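Local coordinates for protein 401aa long hypothetical glucose-1-phosphate thymidylyltransferase (Sulfolobus tokodaii, PDB 2GGO) that probably makes UDP-N-acetylglucosamine and UDP-N-acetylgalactosamine as a bifunctional enzyme, with a nucleotidyltransferase section and a hexapeptide-repeat section, at residues Val51-Lys56 / Ile68-Gln73. Numbering follows the deposited sequence.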
loop_
_atom_site.group_PDB
_atom_site.type_symbol
_atom_site.label_atom_id
_atom_site.label_comp_id
_atom_site.label_asym_id
_atom_site.label_seq_id
_atom_site.Cartn_x
_atom_site.Cartn_y
_atom_site.Cartn_z
ATOM N N VAL A 51 -12.160 -11.466 5.917
ATOM C CA VAL A 51 -10.985 -11.403 5.034
ATOM C C VAL A 51 -10.631 -12.764 4.424
ATOM O O VAL A 51 -10.410 -13.725 5.134
ATOM C CB VAL A 51 -9.749 -10.826 5.762
ATOM C CG1 VAL A 51 -8.740 -10.328 4.751
ATOM C CG2 VAL A 51 -10.168 -9.718 6.664
ATOM N N ILE A 52 -10.579 -12.846 3.108
ATOM C CA ILE A 52 -10.015 -14.032 2.467
ATOM C C ILE A 52 -8.498 -13.823 2.338
ATOM O O ILE A 52 -8.026 -12.830 1.793
ATOM C CB ILE A 52 -10.677 -14.313 1.122
ATOM C CG1 ILE A 52 -12.169 -14.602 1.375
ATOM C CG2 ILE A 52 -10.004 -15.507 0.411
ATOM C CD1 ILE A 52 -13.116 -13.930 0.400
ATOM N N VAL A 53 -7.758 -14.752 2.912
ATOM C CA VAL A 53 -6.321 -14.656 3.025
ATOM C C VAL A 53 -5.683 -15.952 2.497
ATOM O O VAL A 53 -6.386 -16.897 2.122
ATOM C CB VAL A 53 -5.897 -14.365 4.492
ATOM C CG1 VAL A 53 -6.657 -13.195 5.023
ATOM C CG2 VAL A 53 -6.101 -15.573 5.419
ATOM N N SER A 54 -4.356 -15.994 2.428
ATOM C CA SER A 54 -3.688 -17.240 2.115
ATOM C C SER A 54 -3.412 -17.969 3.425
ATOM O O SER A 54 -3.343 -17.340 4.489
ATOM C CB SER A 54 -2.408 -16.959 1.335
ATOM O OG SER A 54 -1.489 -16.239 2.144
ATOM N N SER A 55 -3.273 -19.295 3.356
ATOM C CA SER A 55 -2.989 -20.136 4.552
ATOM C C SER A 55 -1.713 -19.716 5.263
ATOM O O SER A 55 -1.692 -19.601 6.501
ATOM C CB SER A 55 -2.907 -21.601 4.150
ATOM O OG SER A 55 -3.797 -21.839 3.058
ATOM N N LYS A 56 -0.664 -19.461 4.466
ATOM C CA LYS A 56 0.570 -18.802 4.959
ATOM C C LYS A 56 0.257 -17.650 5.896
ATOM O O LYS A 56 0.882 -17.540 6.959
ATOM C CB LYS A 56 1.494 -18.303 3.821
ATOM C CG LYS A 56 0.807 -18.084 2.440
ATOM C CD LYS A 56 1.702 -17.441 1.324
ATOM C CE LYS A 56 1.635 -15.884 1.276
ATOM N NZ LYS A 56 0.574 -15.331 0.351
ATOM N N ILE A 68 -12.945 -9.786 13.481
ATOM C CA ILE A 68 -13.102 -9.926 12.032
ATOM C C ILE A 68 -12.907 -11.380 11.707
ATOM O O ILE A 68 -12.081 -12.042 12.334
ATOM C CB ILE A 68 -12.048 -9.040 11.230
ATOM C CG1 ILE A 68 -12.207 -7.554 11.580
ATOM C CG2 ILE A 68 -12.141 -9.231 9.727
ATOM C CD1 ILE A 68 -13.377 -6.852 10.923
ATOM N N SER A 69 -13.649 -11.865 10.724
ATOM C CA SER A 69 -13.586 -13.268 10.338
ATOM C C SER A 69 -12.546 -13.510 9.286
ATOM O O SER A 69 -12.553 -12.861 8.245
ATOM C CB SER A 69 -14.946 -13.738 9.805
ATOM O OG SER A 69 -15.954 -13.612 10.812
ATOM N N ILE A 70 -11.678 -14.479 9.531
ATOM C CA ILE A 70 -10.615 -14.753 8.598
ATOM C C ILE A 70 -10.849 -16.081 7.931
ATOM O O ILE A 70 -11.118 -17.084 8.580
ATOM C CB ILE A 70 -9.201 -14.697 9.283
ATOM C CG1 ILE A 70 -8.887 -13.291 9.795
ATOM C CG2 ILE A 70 -8.100 -15.117 8.309
ATOM C CD1 ILE A 70 -9.020 -13.127 11.287
ATOM N N VAL A 71 -10.756 -16.098 6.617
ATOM C CA VAL A 71 -11.061 -17.301 5.888
ATOM C C VAL A 71 -9.963 -17.488 4.873
ATOM O O VAL A 71 -9.715 -16.614 4.056
ATOM C CB VAL A 71 -12.467 -17.196 5.229
ATOM C CG1 VAL A 71 -12.708 -18.301 4.234
ATOM C CG2 VAL A 71 -13.526 -17.242 6.291
ATOM N N THR A 72 -9.289 -18.627 4.942
ATOM C CA THR A 72 -8.200 -18.921 4.021
ATOM C C THR A 72 -8.731 -19.345 2.660
ATOM O O THR A 72 -9.781 -19.954 2.553
ATOM C CB THR A 72 -7.245 -19.992 4.558
ATOM O OG1 THR A 72 -7.887 -21.263 4.494
ATOM C CG2 THR A 72 -6.842 -19.703 5.985
ATOM N N GLN A 73 -7.982 -19.007 1.626
ATOM C CA GLN A 73 -8.391 -19.223 0.271
ATOM C C GLN A 73 -8.077 -20.649 -0.155
ATOM O O GLN A 73 -7.154 -21.283 0.377
ATOM C CB GLN A 73 -7.697 -18.196 -0.618
ATOM C CG GLN A 73 -7.520 -18.576 -2.060
ATOM C CD GLN A 73 -7.470 -17.374 -2.962
ATOM O OE1 GLN A 73 -7.786 -16.270 -2.552
ATOM N NE2 GLN A 73 -7.083 -17.584 -4.208
#
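Val53 and Ile70 meet through their gamma methyls, Val53 CG2 lying 3.5 Å from Ile70 CG2, on the sheet face they share with Val51 and Thr72. Val53 CG1 lies anti to the carbonyl carbon (chi1 -51°), which leaves CG2 between the backbone N and the carbonyl carbon; the Ile70 methyl also approaches CG1. Val51, on the same face, packs its CG2 3.7 Å from CG2 of Ile68, just before the strand. Beta-branched residues suit this place: their methyls start at CB and can bridge neighbouring strands.

Beneath these contacts runs a parallel ladder of four hydrogen bonds. Val51 donates N-H to Ser69 O and accepts from Val71 N at 2.8 Å; Val53 donates to Val71 O, 27° out of the carbonyl plane, and accepts from Gln73 N at 2.7 Å. Ile52 turns its own N-H and C=O to Ile5 of strand 2-6 and to Ala7 just beyond it, while its CA lies 3.0 Å from Val71 O in a CA-H...O contact.

On the opposite face, buried Ile52 rests CG2 3.7 Å from Gln73 CB, the side chains crossing at about a right angle. Gln73 suits both neighbours: its apolar CB packs on Ile52, and its extended chain, touching Ala8, carries a polar amide.

Strands 48-53 and 69-72 are joined by helix 58-64 in a beta-alpha-beta crossover, whose Phe61 covers Val53 and Ile70. Strand 69-72 is the outermost on its side of the mixed sheet. Apolar methyls and backbone bonds thus hold the end of strand 69-72, just after which Gln73, which probably binds the ribonucleoside triphosphate, presents its amide beside the nucleotide-binding loop.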